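Segregation and condensation protein B (Chlorobium tepidum TLS, PDB 1T6S) probably takes part in chromosome partitioning during cell division, as a winged-helix subunit of the segregation and condensation complex. Local coordinates at residues Pro22-Leu25 against Gln26-Ser29; Lys35-Pro38 against Ser39-Gln42. All coordinates share one frame; numbering follows the deposited sequence.

Contact 1: Pro22-Leu25 against Gln26-Ser29; sequences PVNL and QTLS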
loop_
_atom_site.group_PDB
_atom_site.type_symbol
_atom_site.label_atom_id
_atom_site.label_comp_id
_atom_site.label_asym_id
_atom_site.label_seq_id
_atom_site.Cartn_x
_atom_site.Cartn_y
_atom_site.Cartn_z
ATOM N N PRO A 22 -11.278 2.745 17.726
ATOM C CA PRO A 22 -11.873 3.629 18.741
ATOM C C PRO A 22 -13.350 3.248 18.898
ATOM O O PRO A 22 -14.038 2.982 17.905
ATOM C CB PRO A 22 -11.698 5.025 18.132
ATOM C CG PRO A 22 -10.395 4.897 17.379
ATOM C CD PRO A 22 -10.565 3.525 16.695
ATOM N N VAL A 23 -13.835 3.213 20.137
ATOM C CA VAL A 23 -15.224 2.822 20.387
ATOM C C VAL A 23 -16.037 4.030 20.803
ATOM O O VAL A 23 -15.645 4.752 21.710
ATOM C CB VAL A 23 -15.362 1.806 21.551
ATOM C CG1 VAL A 23 -16.567 0.916 21.321
ATOM C CG2 VAL A 23 -14.098 1.029 21.731
ATOM N N ASN A 24 -17.192 4.219 20.177
ATOM C CA ASN A 24 -18.030 5.356 20.496
ATOM C C ASN A 24 -19.127 5.086 21.517
ATOM O O ASN A 24 -19.359 3.950 21.940
ATOM C CB ASN A 24 -18.661 5.929 19.213
ATOM C CG ASN A 24 -19.442 4.886 18.428
ATOM O OD1 ASN A 24 -20.103 4.019 19.003
ATOM N ND2 ASN A 24 -19.387 4.981 17.110
ATOM N N LEU A 25 -19.809 6.161 21.896
ATOM C CA LEU A 25 -20.907 6.103 22.848
ATOM C C LEU A 25 -22.020 5.144 22.395
ATOM O O LEU A 25 -22.606 4.432 23.212
ATOM C CB LEU A 25 -21.497 7.511 23.023
ATOM C CG LEU A 25 -22.900 7.589 23.649
ATOM C CD1 LEU A 25 -22.790 7.563 25.155
ATOM C CD2 LEU A 25 -23.609 8.871 23.197
ATOM N N GLN A 26 -22.340 5.148 21.103
ATOM C CA GLN A 26 -23.396 4.272 20.587
ATOM C C GLN A 26 -23.078 2.791 20.797
ATOM O O GLN A 26 -23.917 2.021 21.258
ATOM C CB GLN A 26 -23.632 4.531 19.089
ATOM C CG GLN A 26 -24.320 5.870 18.776
ATOM C CD GLN A 26 -23.376 7.066 18.818
ATOM O OE1 GLN A 26 -23.800 8.205 18.616
ATOM N NE2 GLN A 26 -22.104 6.816 19.068
ATOM N N THR A 27 -21.858 2.403 20.448
ATOM C CA THR A 27 -21.431 1.025 20.588
ATOM C C THR A 27 -21.341 0.595 22.053
ATOM O O THR A 27 -21.833 -0.472 22.429
ATOM C CB THR A 27 -20.072 0.815 19.899
ATOM O OG1 THR A 27 -20.176 1.230 18.534
ATOM C CG2 THR A 27 -19.645 -0.648 19.954
ATOM N N LEU A 28 -20.714 1.420 22.884
ATOM C CA LEU A 28 -20.600 1.090 24.299
ATOM C C LEU A 28 -21.961 0.967 25.003
ATOM O O LEU A 28 -22.127 0.108 25.872
ATOM C CB LEU A 28 -19.715 2.120 25.027
ATOM C CG LEU A 28 -18.226 2.066 24.625
ATOM C CD1 LEU A 28 -17.448 3.233 25.240
ATOM C CD2 LEU A 28 -17.626 0.720 25.059
ATOM N N SER A 29 -22.929 1.813 24.648
ATOM C CA SER A 29 -24.254 1.744 25.279
ATOM C C SER A 29 -25.035 0.501 24.807
ATOM O O SER A 29 -25.766 -0.110 25.586
ATOM C CB SER A 29 -25.086 2.998 24.954
ATOM O OG SER A 29 -24.368 4.186 25.264
HETATM O O HOH W 1 -17.434 2.254 18.110
#
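Asn24 and Leu28 join the incoming loop to the first turn of helix 25-31 through the backbone: the amide N of Leu28 donates to Asn24 O over 3.0 Å, almost straight at 174°, and Ser29 N repeats the step onto Leu25 O. The side chain of Asn24 adds the cap. With chi1 at 56° its CG lies between its own backbone N and carbonyl carbon, which swings OD1 back over the helix start. There OD1 accepts from Thr27 N at 2.8 Å, nearly in line with the side-chain C=O, while Thr27 OG1 donates to the same OD1, also at 2.8 Å, from a position tilted out of the amide plane. Two donors from one residue thus grip one oxygen. A water extends the set, taking the hydrogen of Asn24 N and giving one of its own to Thr27 OG1. With an alanine here, Thr27 N would probably lose its capping acceptor and Thr27 OG1 the oxygen it donates to, leaving the hydroxyl held less firmly, by the water. Leu25 O is likewise gripped twice: Ser29 OG bonds to it at 2.7 Å, the hydroxyl and the amide N of Ser29 arriving from opposite faces of the carbonyl plane. Below the polar cap, Val23 CG1 packs against Thr27 CG2 at 3.7 Å and meets Leu28 CG at 3.9 Å, the first apolar step towards the interior, where Leu28 lies on Leu12 and Leu15 of helix 2-18. This is a classic asparagine N-cap, reinforced by a threonine hydroxyl three residues on, at the start of a short helix in the N-terminal part of ScpB.

Contact 2: Lys35-Pro38 against Ser39-Gln42; sequences KFTP and SELQ. With NO3 (nitrate ion), chain H.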
loop_
_atom_site.group_PDB
_atom_site.type_symbol
_atom_site.label_atom_id
_atom_site.label_comp_id
_atom_site.label_asym_id
_atom_site.label_seq_id
_atom_site.Cartn_x
_atom_site.Cartn_y
_atom_site.Cartn_z
ATOM N N LYS A 35 -28.085 2.934 28.869
ATOM C CA LYS A 35 -28.366 4.168 28.136
ATOM C C LYS A 35 -27.503 5.346 28.590
ATOM O O LYS A 35 -27.996 6.308 29.189
ATOM C CB LYS A 35 -29.846 4.555 28.269
ATOM C CG LYS A 35 -30.829 3.605 27.590
ATOM C CD LYS A 35 -32.269 4.028 27.870
ATOM C CE LYS A 35 -33.276 3.191 27.078
ATOM N NZ LYS A 35 -33.038 1.732 27.255
ATOM N N PHE A 36 -26.213 5.255 28.289
ATOM C CA PHE A 36 -25.245 6.290 28.629
ATOM C C PHE A 36 -25.515 7.644 28.015
ATOM O O PHE A 36 -25.825 7.736 26.833
ATOM C CB PHE A 36 -23.852 5.890 28.154
ATOM C CG PHE A 36 -23.088 5.068 29.130
ATOM C CD1 PHE A 36 -22.881 3.704 28.906
ATOM C CD2 PHE A 36 -22.541 5.660 30.261
ATOM C CE1 PHE A 36 -22.133 2.954 29.795
ATOM C CE2 PHE A 36 -21.791 4.914 31.156
ATOM C CZ PHE A 36 -21.584 3.554 30.926
ATOM N N THR A 37 -25.377 8.694 28.823
ATOM C CA THR A 37 -25.505 10.056 28.321
ATOM C C THR A 37 -24.045 10.395 27.954
ATOM O O THR A 37 -23.112 9.801 28.501
ATOM C CB THR A 37 -26.068 11.056 29.421
ATOM O OG1 THR A 37 -25.123 11.216 30.488
ATOM C CG2 THR A 37 -27.388 10.508 30.019
ATOM N N PRO A 38 -23.829 11.319 27.006
ATOM C CA PRO A 38 -22.452 11.667 26.632
ATOM C C PRO A 38 -21.630 12.160 27.815
ATOM O O PRO A 38 -20.415 11.942 27.888
ATOM C CB PRO A 38 -22.634 12.725 25.537
ATOM C CG PRO A 38 -24.043 13.209 25.716
ATOM C CD PRO A 38 -24.803 12.000 26.138
ATOM N N SER A 39 -22.305 12.800 28.760
ATOM C CA SER A 39 -21.641 13.310 29.933
ATOM C C SER A 39 -21.357 12.177 30.922
ATOM O O SER A 39 -20.282 12.118 31.531
ATOM C CB SER A 39 -22.515 14.381 30.583
ATOM O OG SER A 39 -21.777 15.060 31.572
ATOM N N GLU A 40 -22.323 11.276 31.081
ATOM C CA GLU A 40 -22.157 10.141 31.987
ATOM C C GLU A 40 -21.015 9.238 31.523
ATOM O O GLU A 40 -20.232 8.762 32.339
ATOM C CB GLU A 40 -23.466 9.333 32.091
ATOM C CG GLU A 40 -23.359 8.051 32.933
ATOM C CD GLU A 40 -24.622 7.194 32.905
ATOM O OE1 GLU A 40 -25.432 7.327 31.962
ATOM O OE2 GLU A 40 -24.806 6.365 33.825
ATOM N N LEU A 41 -20.896 9.030 30.210
ATOM C CA LEU A 41 -19.840 8.163 29.680
ATOM C C LEU A 41 -18.457 8.744 29.934
ATOM O O LEU A 41 -17.525 8.031 30.310
ATOM C CB LEU A 41 -20.014 7.947 28.175
ATOM C CG LEU A 41 -19.618 6.585 27.584
ATOM C CD1 LEU A 41 -19.158 6.774 26.149
ATOM C CD2 LEU A 41 -18.525 5.915 28.401
ATOM N N GLN A 42 -18.317 10.042 29.706
ATOM C CA GLN A 42 -17.034 10.700 29.912
ATOM C C GLN A 42 -16.631 10.652 31.381
ATOM O O GLN A 42 -15.446 10.541 31.702
ATOM C CB GLN A 42 -17.105 12.153 29.440
ATOM C CG GLN A 42 -15.782 12.886 29.564
ATOM C CD GLN A 42 -14.668 12.185 28.793
ATOM O OE1 GLN A 42 -14.737 12.032 27.570
ATOM N NE2 GLN A 42 -13.640 11.749 29.513
HETATM N N NO3 H . -10.581 11.668 27.819
HETATM O O1 NO3 H . -10.578 12.409 28.814
HETATM O O2 NO3 H . -10.015 12.073 26.841
HETATM O O3 NO3 H . -11.151 10.609 27.920
HETATM O O HOH W 2 -28.151 6.950 31.883
#
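Phe36 and Leu41 form the tight side of this helix start, and Thr37 and Glu40 the polar side. Leu41 CG sits 4.0 Å above one face of the Phe36 ring, offset toward its rim, and Leu41 CB comes within 4.0 Å of Phe36 CD2. The Glu40 stem comes to the same ring obliquely: its CG reaches Phe36 CD2 at 3.7 Å, and carboxylate and ring planes stand 58° apart. Both Phe36 and Leu41 are buried, packed against helices 2-18 and 25-31. Toward solvent the contact is made by hydrogen bonds. Thr37 OG1, placed between its own N and carbonyl carbon by a chi1 of 67°, accepts from Glu40 N at 2.9 Å. In return Glu40, with CG anti to its N (chi1 175°) and an extended chain, carries OE1 back to Thr37 N, a weak bond of 3.4 Å. A water lies within hydrogen-bonding distance of both Glu40 OE1 and Lys35 O, while the other carboxylate oxygen, OE2, bonds to His34. In the backbone, Leu41 N donates to Thr37 O at 2.9 Å, whereas the next bond, from Gln42 N to Pro38 O, is long and weak. At the outer end Gln42 NE2 donates to O3 of a nitrate ion, probably from the crystallisation liquor, at 3.2 Å; Gln42 is also held by Tyr68 and Asp46. The reciprocal pairing of Thr37 and Glu40 is a capping box, with proline in the first helical position, and it opens helix 38-55 above a hydrophobic cluster shared by three helices.

How the contacts relate
Contact 1 closes before contact 2 opens along the chain, and their centres lie 10 Å apart. Each starts one of two successive helices, 25-31 and 38-55, so the same problem of ending a loop and beginning a helix is solved twice: by asparagine in contact 1 and by a threonine-glutamate pair in contact 2. The two contacts meet by packing: Leu28 CD1 lies on Leu41 CD1 at 4.0 Å, the Ser29 hydroxyl OG lies against Phe36 CB at 3.4 Å, and helix 2-18 supports both. The two helix starts therefore share one small core within the N-terminal three-helix part of ScpB, consistent with a winged helix-turn-helix fold.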